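Local structure of glycine oxidase (Bacillus cereus ATCC 14579, 7CYX) at residues I15-A20 with E157-F162; V7-G12 with H21-R26; A78-K83 with A163-I168. The protein probably catalyses the FAD-dependent oxidation of glycine by oxygen, with water, to glyoxylate, ammonium and hydrogen peroxide, a step of thiamine diphosphate biosynthesis. All coordinates share one frame; numbering follows the deposited sequence.

Contact 1. Residues I15-A20 with E157-F162. With FAD (flavin-adenine dinucleotide), chain C.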
loop_
_atom_site.group_PDB
_atom_site.type_symbol
_atom_site.label_atom_id
_atom_site.label_comp_id
_atom_site.label_asym_id
_atom_site.label_seq_id
_atom_site.Cartn_x
_atom_site.Cartn_y
_atom_site.Cartn_z
ATOM N N ILE A 15 -13.086 9.492 9.474
ATOM C CA ILE A 15 -13.476 10.199 10.671
ATOM C C ILE A 15 -13.943 9.185 11.721
ATOM O O ILE A 15 -13.570 9.279 12.853
ATOM C CB ILE A 15 -14.565 11.269 10.378
ATOM C CG1 ILE A 15 -14.084 12.370 9.427
ATOM C CG2 ILE A 15 -15.092 11.869 11.673
ATOM C CD1 ILE A 15 -12.963 13.228 9.989
ATOM N N GLY A 16 -14.788 8.235 11.321
ATOM C CA GLY A 16 -15.300 7.221 12.228
ATOM C C GLY A 16 -14.216 6.211 12.568
ATOM O O GLY A 16 -14.095 5.780 13.711
ATOM N N SER A 17 -13.414 5.840 11.563
ATOM C CA SER A 17 -12.291 4.949 11.785
ATOM C C SER A 17 -11.274 5.637 12.710
ATOM O O SER A 17 -10.714 4.976 13.587
ATOM C CB SER A 17 -11.676 4.486 10.496
ATOM O OG SER A 17 -12.614 3.737 9.719
ATOM N N SER A 18 -11.068 6.956 12.560
ATOM C CA SER A 18 -10.117 7.657 13.442
ATOM C C SER A 18 -10.623 7.584 14.881
ATOM O O SER A 18 -9.893 7.237 15.781
ATOM C CB SER A 18 -9.878 9.083 13.032
ATOM O OG SER A 18 -9.102 9.788 13.995
ATOM N N VAL A 19 -11.910 7.880 15.067
ATOM C CA VAL A 19 -12.533 7.796 16.378
ATOM C C VAL A 19 -12.363 6.362 16.915
ATOM O O VAL A 19 -11.985 6.158 18.055
ATOM C CB VAL A 19 -14.008 8.247 16.297
ATOM C CG1 VAL A 19 -14.756 8.010 17.594
ATOM C CG2 VAL A 19 -14.131 9.720 15.900
ATOM N N ALA A 20 -12.636 5.357 16.076
ATOM C CA ALA A 20 -12.510 3.966 16.473
ATOM C C ALA A 20 -11.088 3.713 16.994
ATOM O O ALA A 20 -10.921 3.130 18.023
ATOM C CB ALA A 20 -12.853 3.061 15.316
ATOM N N GLU A 157 -5.670 4.571 2.625
ATOM C CA GLU A 157 -4.730 3.747 3.387
ATOM C C GLU A 157 -4.760 4.185 4.857
ATOM O O GLU A 157 -4.778 3.350 5.774
ATOM C CB GLU A 157 -3.330 3.810 2.781
ATOM C CG GLU A 157 -3.175 3.026 1.486
ATOM C CD GLU A 157 -3.851 1.662 1.434
ATOM O OE1 GLU A 157 -3.203 0.666 1.801
ATOM O OE2 GLU A 157 -5.024 1.606 0.997
ATOM N N LEU A 158 -4.819 5.500 5.083
ATOM C CA LEU A 158 -4.928 6.018 6.421
ATOM C C LEU A 158 -6.232 5.510 7.042
ATOM O O LEU A 158 -6.260 5.091 8.200
ATOM C CB LEU A 158 -4.915 7.541 6.366
ATOM C CG LEU A 158 -5.311 8.216 7.670
ATOM C CD1 LEU A 158 -4.248 7.941 8.736
ATOM C CD2 LEU A 158 -5.522 9.705 7.455
ATOM N N THR A 159 -7.310 5.574 6.253
ATOM C CA THR A 159 -8.602 5.134 6.688
ATOM C C THR A 159 -8.517 3.667 7.114
ATOM O O THR A 159 -8.848 3.326 8.223
ATOM C CB THR A 159 -9.650 5.274 5.577
ATOM O OG1 THR A 159 -9.778 6.659 5.259
ATOM C CG2 THR A 159 -10.989 4.701 5.974
ATOM N N LYS A 160 -8.079 2.810 6.187
ATOM C CA LYS A 160 -7.972 1.406 6.442
ATOM C C LYS A 160 -7.059 1.194 7.660
ATOM O O LYS A 160 -7.383 0.389 8.512
ATOM C CB LYS A 160 -7.513 0.681 5.177
ATOM C CG LYS A 160 -8.576 0.566 4.089
ATOM C CD LYS A 160 -8.031 0.055 2.759
ATOM C CE LYS A 160 -8.387 0.903 1.554
ATOM N NZ LYS A 160 -9.586 0.395 0.843
ATOM N N ALA A 161 -5.963 1.956 7.774
ATOM C CA ALA A 161 -5.039 1.770 8.893
ATOM C C ALA A 161 -5.765 1.964 10.239
ATOM O O ALA A 161 -5.716 1.073 11.110
ATOM C CB ALA A 161 -3.859 2.691 8.763
ATOM N N PHE A 162 -6.432 3.115 10.400
ATOM C CA PHE A 162 -7.214 3.423 11.587
ATOM C C PHE A 162 -8.127 2.243 11.934
ATOM O O PHE A 162 -8.164 1.803 13.083
ATOM C CB PHE A 162 -8.090 4.662 11.381
ATOM C CG PHE A 162 -7.441 5.991 11.657
ATOM C CD1 PHE A 162 -6.736 6.218 12.825
ATOM C CD2 PHE A 162 -7.575 7.040 10.766
ATOM C CE1 PHE A 162 -6.157 7.452 13.089
ATOM C CE2 PHE A 162 -6.995 8.274 11.026
ATOM C CZ PHE A 162 -6.274 8.478 12.181
HETATM P PA FAD C . -17.010 9.370 4.483
HETATM O O1A FAD C . -15.662 8.899 4.104
HETATM O O2A FAD C . -17.989 9.599 3.366
HETATM O O5B FAD C . -17.544 8.367 5.571
HETATM C C5B FAD C . -18.902 8.317 5.861
HETATM C C4B FAD C . -19.211 6.847 5.951
HETATM O O4B FAD C . -20.408 6.698 6.691
HETATM C C3B FAD C . -19.459 6.224 4.596
HETATM O O3B FAD C . -18.528 5.129 4.453
HETATM C C2B FAD C . -20.900 5.722 4.623
HETATM O O2B FAD C . -21.003 4.393 4.092
HETATM C C1B FAD C . -21.179 5.650 6.094
HETATM N N9A FAD C . -22.575 5.818 6.489
HETATM C C8A FAD C . -23.347 6.886 6.205
HETATM N N7A FAD C . -24.573 6.728 6.737
HETATM C C5A FAD C . -24.567 5.568 7.412
HETATM C C6A FAD C . -25.553 4.835 8.202
HETATM N N6A FAD C . -26.782 5.377 8.338
HETATM N N1A FAD C . -25.194 3.628 8.716
HETATM C C2A FAD C . -23.967 3.134 8.514
HETATM N N3A FAD C . -23.007 3.758 7.792
HETATM C C4A FAD C . -23.251 4.964 7.244
HETATM N N1 FAD C . -9.595 16.178 2.476
HETATM C C2 FAD C . -8.334 16.591 2.822
HETATM O O2 FAD C . -8.129 16.723 4.053
HETATM N N3 FAD C . -7.365 16.834 1.907
HETATM C C4 FAD C . -7.603 16.629 0.593
HETATM O O4 FAD C . -6.730 16.795 -0.299
HETATM C C4X FAD C . -8.961 16.207 0.166
HETATM N N5 FAD C . -9.276 16.033 -1.123
HETATM C C5X FAD C . -10.509 15.624 -1.484
HETATM C C6 FAD C . -10.789 15.423 -2.824
HETATM C C7 FAD C . -12.053 15.016 -3.214
HETATM C C7M FAD C . -12.373 14.810 -4.684
HETATM C C8 FAD C . -13.088 14.768 -2.217
HETATM C C8M FAD C . -14.480 14.300 -2.618
HETATM C C9 FAD C . -12.806 14.961 -0.903
HETATM C C9A FAD C . -11.564 15.376 -0.481
HETATM N N10 FAD C . -11.273 15.543 0.881
HETATM C C10 FAD C . -9.971 15.982 1.211
HETATM C "C1'" FAD C . -12.275 15.421 1.948
HETATM C "C2'" FAD C . -12.408 14.122 2.678
HETATM O "O2'" FAD C . -12.670 13.098 1.704
HETATM C "C3'" FAD C . -13.580 14.258 3.633
HETATM O "O3'" FAD C . -13.623 15.563 4.281
HETATM C "C4'" FAD C . -13.540 13.044 4.571
HETATM O "O4'" FAD C . -13.377 11.834 3.811
HETATM C "C5'" FAD C . -14.816 12.866 5.348
HETATM O "O5'" FAD C . -14.741 11.603 5.982
HETATM P P FAD C . -16.044 10.990 6.662
HETATM O O1P FAD C . -16.780 12.037 7.416
HETATM O O2P FAD C . -15.628 9.702 7.321
HETATM O O3P FAD C . -16.922 10.763 5.314
#

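Contact 2. Residues V7-G12 with H21-R26. With FAD (flavin-adenine dinucleotide), chain C.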
loop_
_atom_site.group_PDB
_atom_site.type_symbol
_atom_site.label_atom_id
_atom_site.label_comp_id
_atom_site.label_asym_id
_atom_site.label_seq_id
_atom_site.Cartn_x
_atom_site.Cartn_y
_atom_site.Cartn_z
ATOM N N VAL A 7 -18.900 2.310 22.796
ATOM C CA VAL A 7 -19.446 3.171 21.760
ATOM C C VAL A 7 -19.561 2.400 20.438
ATOM O O VAL A 7 -18.612 1.758 19.987
ATOM C CB VAL A 7 -18.678 4.506 21.645
ATOM C CG1 VAL A 7 -17.478 4.584 22.584
ATOM C CG2 VAL A 7 -18.288 4.850 20.219
ATOM N N ALA A 8 -20.771 2.449 19.865
ATOM C CA ALA A 8 -21.012 2.214 18.436
ATOM C C ALA A 8 -20.744 3.512 17.666
ATOM O O ALA A 8 -21.170 4.595 18.089
ATOM C CB ALA A 8 -22.418 1.740 18.198
ATOM N N ILE A 9 -20.031 3.381 16.546
ATOM C CA ILE A 9 -19.677 4.485 15.670
ATOM C C ILE A 9 -20.405 4.250 14.341
ATOM O O ILE A 9 -20.271 3.200 13.726
ATOM C CB ILE A 9 -18.145 4.576 15.519
ATOM C CG1 ILE A 9 -17.489 4.831 16.878
ATOM C CG2 ILE A 9 -17.730 5.607 14.482
ATOM C CD1 ILE A 9 -15.997 4.560 16.927
ATOM N N ILE A 10 -21.214 5.233 13.949
ATOM C CA ILE A 10 -21.973 5.170 12.735
ATOM C C ILE A 10 -21.102 5.750 11.627
ATOM O O ILE A 10 -20.908 6.986 11.547
ATOM C CB ILE A 10 -23.313 5.915 12.870
ATOM C CG1 ILE A 10 -24.086 5.429 14.088
ATOM C CG2 ILE A 10 -24.130 5.774 11.600
ATOM C CD1 ILE A 10 -25.504 5.917 14.135
ATOM N N GLY A 11 -20.568 4.842 10.801
ATOM C CA GLY A 11 -19.810 5.220 9.631
ATOM C C GLY A 11 -18.352 4.827 9.752
ATOM O O GLY A 11 -17.724 5.108 10.779
ATOM N N GLY A 12 -17.837 4.234 8.665
ATOM C CA GLY A 12 -16.513 3.644 8.557
ATOM C C GLY A 12 -15.599 4.392 7.600
ATOM O O GLY A 12 -14.635 3.810 7.065
ATOM N N HIS A 21 -10.075 4.198 16.266
ATOM C CA HIS A 21 -8.672 3.982 16.608
ATOM C C HIS A 21 -8.365 4.480 18.024
ATOM O O HIS A 21 -7.864 3.726 18.812
ATOM C CB HIS A 21 -7.738 4.676 15.617
ATOM C CG HIS A 21 -6.336 4.819 16.119
ATOM N ND1 HIS A 21 -5.444 3.767 16.126
ATOM C CD2 HIS A 21 -5.683 5.868 16.661
ATOM C CE1 HIS A 21 -4.292 4.167 16.636
ATOM N NE2 HIS A 21 -4.412 5.458 16.972
ATOM N N PHE A 22 -8.623 5.766 18.296
ATOM C CA PHE A 22 -8.227 6.411 19.548
ATOM C C PHE A 22 -8.960 5.805 20.754
ATOM O O PHE A 22 -8.334 5.649 21.801
ATOM C CB PHE A 22 -8.427 7.926 19.482
ATOM C CG PHE A 22 -7.418 8.619 18.610
ATOM C CD1 PHE A 22 -6.150 8.921 19.091
ATOM C CD2 PHE A 22 -7.708 8.906 17.284
ATOM C CE1 PHE A 22 -5.212 9.536 18.275
ATOM C CE2 PHE A 22 -6.761 9.502 16.462
ATOM C CZ PHE A 22 -5.520 9.834 16.962
ATOM N N LEU A 23 -10.258 5.484 20.613
ATOM C CA LEU A 23 -11.073 4.905 21.711
ATOM C C LEU A 23 -10.575 3.505 22.061
ATOM O O LEU A 23 -10.253 3.239 23.213
ATOM C CB LEU A 23 -12.544 4.822 21.303
ATOM C CG LEU A 23 -13.360 6.114 21.344
ATOM C CD1 LEU A 23 -14.786 5.830 20.892
ATOM C CD2 LEU A 23 -13.362 6.750 22.726
ATOM N N ALA A 24 -10.535 2.621 21.059
ATOM C CA ALA A 24 -10.104 1.212 21.228
ATOM C C ALA A 24 -8.681 1.145 21.794
ATOM O O ALA A 24 -8.356 0.276 22.584
ATOM C CB ALA A 24 -10.160 0.472 19.911
ATOM N N GLU A 25 -7.827 2.052 21.340
ATOM C CA GLU A 25 -6.455 2.119 21.813
ATOM C C GLU A 25 -6.433 2.286 23.341
ATOM O O GLU A 25 -5.565 1.736 23.994
ATOM C CB GLU A 25 -5.729 3.281 21.140
ATOM C CG GLU A 25 -4.275 2.987 20.854
ATOM C CD GLU A 25 -3.561 4.122 20.144
ATOM O OE1 GLU A 25 -3.994 5.297 20.291
ATOM O OE2 GLU A 25 -2.579 3.824 19.438
ATOM N N ARG A 26 -7.398 3.054 23.870
ATOM C CA ARG A 26 -7.536 3.397 25.297
ATOM C C ARG A 26 -8.428 2.381 26.024
ATOM O O ARG A 26 -8.888 2.658 27.123
ATOM C CB ARG A 26 -8.136 4.806 25.452
ATOM C CG ARG A 26 -7.201 5.957 25.091
ATOM C CD ARG A 26 -7.970 7.280 24.998
ATOM N NE ARG A 26 -7.259 8.351 24.309
ATOM C CZ ARG A 26 -7.585 9.643 24.356
ATOM N NH1 ARG A 26 -8.594 10.049 25.112
ATOM N NH2 ARG A 26 -6.915 10.526 23.628
HETATM P PA FAD C . -17.010 9.370 4.483
HETATM O O1A FAD C . -15.662 8.899 4.104
HETATM O O2A FAD C . -17.989 9.599 3.366
HETATM O O5B FAD C . -17.544 8.367 5.571
HETATM C C5B FAD C . -18.902 8.317 5.861
HETATM C C4B FAD C . -19.211 6.847 5.951
HETATM O O4B FAD C . -20.408 6.698 6.691
HETATM C C3B FAD C . -19.459 6.224 4.596
HETATM O O3B FAD C . -18.528 5.129 4.453
HETATM C C2B FAD C . -20.900 5.722 4.623
HETATM O O2B FAD C . -21.003 4.393 4.092
HETATM C C1B FAD C . -21.179 5.650 6.094
HETATM N N9A FAD C . -22.575 5.818 6.489
HETATM C C8A FAD C . -23.347 6.886 6.205
HETATM N N7A FAD C . -24.573 6.728 6.737
HETATM C C5A FAD C . -24.567 5.568 7.412
HETATM C C6A FAD C . -25.553 4.835 8.202
HETATM N N6A FAD C . -26.782 5.377 8.338
HETATM N N1A FAD C . -25.194 3.628 8.716
HETATM C C2A FAD C . -23.967 3.134 8.514
HETATM N N3A FAD C . -23.007 3.758 7.792
HETATM C C4A FAD C . -23.251 4.964 7.244
HETATM N N1 FAD C . -9.595 16.178 2.476
HETATM C C2 FAD C . -8.334 16.591 2.822
HETATM O O2 FAD C . -8.129 16.723 4.053
HETATM N N3 FAD C . -7.365 16.834 1.907
HETATM C C4 FAD C . -7.603 16.629 0.593
HETATM O O4 FAD C . -6.730 16.795 -0.299
HETATM C C4X FAD C . -8.961 16.207 0.166
HETATM N N5 FAD C . -9.276 16.033 -1.123
HETATM C C5X FAD C . -10.509 15.624 -1.484
HETATM C C6 FAD C . -10.789 15.423 -2.824
HETATM C C7 FAD C . -12.053 15.016 -3.214
HETATM C C7M FAD C . -12.373 14.810 -4.684
HETATM C C8 FAD C . -13.088 14.768 -2.217
HETATM C C8M FAD C . -14.480 14.300 -2.618
HETATM C C9 FAD C . -12.806 14.961 -0.903
HETATM C C9A FAD C . -11.564 15.376 -0.481
HETATM N N10 FAD C . -11.273 15.543 0.881
HETATM C C10 FAD C . -9.971 15.982 1.211
HETATM C "C1'" FAD C . -12.275 15.421 1.948
HETATM C "C2'" FAD C . -12.408 14.122 2.678
HETATM O "O2'" FAD C . -12.670 13.098 1.704
HETATM C "C3'" FAD C . -13.580 14.258 3.633
HETATM O "O3'" FAD C . -13.623 15.563 4.281
HETATM C "C4'" FAD C . -13.540 13.044 4.571
HETATM O "O4'" FAD C . -13.377 11.834 3.811
HETATM C "C5'" FAD C . -14.816 12.866 5.348
HETATM O "O5'" FAD C . -14.741 11.603 5.982
HETATM P P FAD C . -16.044 10.990 6.662
HETATM O O1P FAD C . -16.780 12.037 7.416
HETATM O O2P FAD C . -15.628 9.702 7.321
HETATM O O3P FAD C . -16.922 10.763 5.314
#

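Contact 3. Residues A78-K83 with A163-I168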
loop_
_atom_site.group_PDB
_atom_site.type_symbol
_atom_site.label_atom_id
_atom_site.label_comp_id
_atom_site.label_asym_id
_atom_site.label_seq_id
_atom_site.Cartn_x
_atom_site.Cartn_y
_atom_site.Cartn_z
ATOM N N ALA A 78 3.987 6.193 11.780
ATOM C CA ALA A 78 4.956 5.190 12.268
ATOM C C ALA A 78 4.247 4.143 13.120
ATOM O O ALA A 78 4.479 2.951 12.932
ATOM C CB ALA A 78 6.064 5.846 13.062
ATOM N N VAL A 79 3.398 4.621 14.044
ATOM C CA VAL A 79 2.620 3.780 14.963
ATOM C C VAL A 79 1.745 2.820 14.154
ATOM O O VAL A 79 1.727 1.635 14.431
ATOM C CB VAL A 79 1.758 4.625 15.918
ATOM C CG1 VAL A 79 0.670 3.792 16.586
ATOM C CG2 VAL A 79 2.614 5.346 16.952
ATOM N N LEU A 80 1.005 3.366 13.179
ATOM C CA LEU A 80 0.014 2.610 12.424
ATOM C C LEU A 80 0.722 1.523 11.600
ATOM O O LEU A 80 0.335 0.353 11.640
ATOM C CB LEU A 80 -0.784 3.568 11.531
ATOM C CG LEU A 80 -1.797 4.481 12.231
ATOM C CD1 LEU A 80 -2.334 5.513 11.253
ATOM C CD2 LEU A 80 -2.948 3.702 12.847
ATOM N N ARG A 81 1.761 1.920 10.859
ATOM C CA ARG A 81 2.575 0.968 10.100
ATOM C C ARG A 81 2.996 -0.192 11.018
ATOM O O ARG A 81 2.722 -1.349 10.687
ATOM C CB ARG A 81 3.769 1.666 9.437
ATOM C CG ARG A 81 4.840 0.723 8.905
ATOM C CD ARG A 81 4.349 -0.381 7.967
ATOM N NE ARG A 81 4.704 -1.734 8.415
ATOM C CZ ARG A 81 5.020 -2.759 7.623
ATOM N NH1 ARG A 81 5.307 -2.555 6.348
ATOM N NH2 ARG A 81 5.067 -3.986 8.119
ATOM N N GLU A 82 3.574 0.133 12.184
ATOM C CA GLU A 82 4.133 -0.854 13.110
ATOM C C GLU A 82 3.043 -1.789 13.636
ATOM O O GLU A 82 3.283 -2.968 13.804
ATOM C CB GLU A 82 4.896 -0.186 14.260
ATOM C CG GLU A 82 6.399 -0.145 14.012
ATOM C CD GLU A 82 7.186 0.849 14.851
ATOM O OE1 GLU A 82 7.171 0.716 16.094
ATOM O OE2 GLU A 82 7.817 1.759 14.256
ATOM N N LYS A 83 1.843 -1.262 13.853
ATOM C CA LYS A 83 0.786 -2.021 14.457
ATOM C C LYS A 83 0.019 -2.846 13.413
ATOM O O LYS A 83 -0.430 -3.938 13.720
ATOM C CB LYS A 83 -0.154 -1.069 15.191
ATOM C CG LYS A 83 -1.184 -1.730 16.089
ATOM C CD LYS A 83 -2.198 -0.744 16.614
ATOM C CE LYS A 83 -3.243 -1.358 17.516
ATOM N NZ LYS A 83 -4.134 -0.304 18.049
ATOM N N ALA A 163 -8.862 1.735 10.938
ATOM C CA ALA A 163 -9.931 0.747 11.189
ATOM C C ALA A 163 -9.354 -0.602 11.658
ATOM O O ALA A 163 -9.850 -1.202 12.607
ATOM C CB ALA A 163 -10.797 0.595 9.969
ATOM N N HIS A 164 -8.286 -1.070 11.023
ATOM C CA HIS A 164 -7.651 -2.351 11.418
ATOM C C HIS A 164 -6.906 -2.220 12.759
ATOM O O HIS A 164 -6.806 -3.201 13.511
ATOM C CB HIS A 164 -6.670 -2.822 10.351
ATOM C CG HIS A 164 -7.288 -3.152 9.039
ATOM N ND1 HIS A 164 -8.258 -4.120 8.907
ATOM C CD2 HIS A 164 -7.022 -2.686 7.799
ATOM C CE1 HIS A 164 -8.594 -4.209 7.637
ATOM N NE2 HIS A 164 -7.823 -3.358 6.929
ATOM N N SER A 165 -6.338 -1.032 13.016
ATOM C CA SER A 165 -5.755 -0.697 14.303
ATOM C C SER A 165 -6.798 -0.916 15.400
ATOM O O SER A 165 -6.523 -1.566 16.405
ATOM C CB SER A 165 -5.253 0.726 14.312
ATOM O OG SER A 165 -4.845 1.131 15.614
ATOM N N ALA A 166 -7.992 -0.352 15.172
ATOM C CA ALA A 166 -9.121 -0.450 16.064
ATOM C C ALA A 166 -9.471 -1.917 16.295
ATOM O O ALA A 166 -9.714 -2.312 17.431
ATOM C CB ALA A 166 -10.312 0.288 15.507
ATOM N N ALA A 167 -9.515 -2.692 15.205
ATOM C CA ALA A 167 -9.937 -4.101 15.250
ATOM C C ALA A 167 -8.928 -4.921 16.068
ATOM O O ALA A 167 -9.311 -5.715 16.927
ATOM C CB ALA A 167 -10.104 -4.648 13.845
ATOM N N ILE A 168 -7.643 -4.698 15.791
ATOM C CA ILE A 168 -6.543 -5.304 16.518
ATOM C C ILE A 168 -6.697 -5.026 18.025
ATOM O O ILE A 168 -6.435 -5.919 18.859
ATOM C CB ILE A 168 -5.192 -4.815 15.946
ATOM C CG1 ILE A 168 -4.921 -5.473 14.586
ATOM C CG2 ILE A 168 -4.053 -5.059 16.928
ATOM C CD1 ILE A 168 -3.852 -4.812 13.745
#

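Contact 1. Residues I15-A20 with E157-F162
Ser17 OG reaches back to the glycine turn just before its helix, in a hydrogen bond with Gly13 O and a weak one with Gly12 O, while its CB packs 3.7 Å from Phe162 CB. The first turn of helix 14-25 completes a GxGxxG pattern (Gly11, Gly13, Gly16), consistent with a Rossmann-type dinucleotide fold. Helix 155-168 runs alongside; the two short axes approach to 8.3 Å at 35°, and the nearest CA pair, Ser17 and Phe162, is 5.3 Å apart. The Phe162 ring lies over the backbone of Ser18: Ser18 CA sits 3.6 Å from the ring centroid and only 11° off its normal, a CH-pi contact over one face. The anti torsion of Ser18 (chi1 172°) lays its CB and OG over the CE2-CZ side of the ring, and OG bonds Ser341 O. No hydrogen bond joins the two segments; van der Waals packing and the CH-pi contact make this buried contact, and the polar ends are answered nearby, Thr159 OG1 likewise bonding Ala155 O. At the helix start Ile15 N gives a weak 3.3 Å hydrogen bond to FAD O2P. Across the helix pair, Ser17 O approaches Phe162 CB to 3.4 Å.

Contact 2. Residues V7-G12 with H21-R26
Leu23 is the residue of 21-26 that meets Val7 and Ile9; the two before it face other parts of the fold. His21 directs its CB away from strand 5-10, its ND1 hydrogen-bonded with Ser165 OG. Phe22 receives His21 CD2 over the centre of one ring face, 3.6 Å above the plane. At Leu23 the side chain points toward the strand: CG stands anti to the carbonyl carbon (chi1 -78°), and CD1 leads. Leu23 CD1 reaches Val7 CG1 tip to tip at 3.4 Å and comes within 4.3 Å of Ile9 CD1. The first distance is short for two methyls, and Val7 has a nearly eclipsed chi1 of 3°, so fine detail there is doubtful. Ala24 packs on Val30, and Arg26 forms salt bridges with Asp350 and Glu353. The arrangement is the first strand and helix of a beta-alpha-beta unit, completed by strand 30-33, with which the backbones of Val7 and Ile9 pair. On the cofactor side of the strand Ile10 CG2 lies 3.7 Å from FAD N1A, and just past the strand Gly11 CA lies 3.3 Å from FAD O4B. Since no hydrogen bond crosses between the segments, the contact between them is made by apolar side chains, while His21 and Arg26 bond other partners.

Contact 3. Residues A78-K83 with A163-I168
Lys83 lies stretched across the face of helix 155-168, its chain extended from CB to the ammonium group, and it ends on Ser165. This is a helix-helix crossing in the FAD-dependent oxidoreductase fold: the axes of 78-83 and 163-168 stand 10.1 Å apart at 58°. With CG anti to the backbone N (chi1 -170°), the lysine carries NZ over the last turn of the opposing helix. There Lys83 NZ donates to Ser165 OG at 2.9 Å and to Ser165 O at 3.2 Å, the latter from above the carbonyl plane, 53° out of it. Ser169 OG is a further partner of NZ, so three oxygens near a helix C-terminus gather round one ammonium group, a setting that probably steadies its positive charge. Ser165 OG is shared with His21 ND1. Apolar groups flank the polar centre: Leu80 CD2 comes 4.0 Å from Ser165 CB, and Ile168 CG2 lies 3.8 Å from Lys83 CE. The dimer interface is close by, with Arg81 salt-bridged to Asp87 of the second subunit and Ile168 packed on Gln240 of that subunit. At the backbone end of the lysine, Ile168 CD1 rests 3.5 Å from Lys83 O.

How the contacts relate
Contacts 1 and 2 share helix 14-25, and contacts 1 and 3 share helix 155-168, so contact 1 is the middle member: its centre is about 9 Å from that of each other contact, while the centres of contacts 2 and 3 are about 13 Å apart. Contacts 1 and 3 join segments 137 and 80 residues apart; contact 1 interleaves along the chain with both others, whereas contact 2 closes before contact 3 opens. Together they form a succession of layers from strand 5-10 of the six-stranded sheet through helix 14-25 and helix 155-168 to helix 73-84. Contacts 1 and 2 touch FAD, so the cofactor-binding core is continuous with packing that reaches the dimer interface.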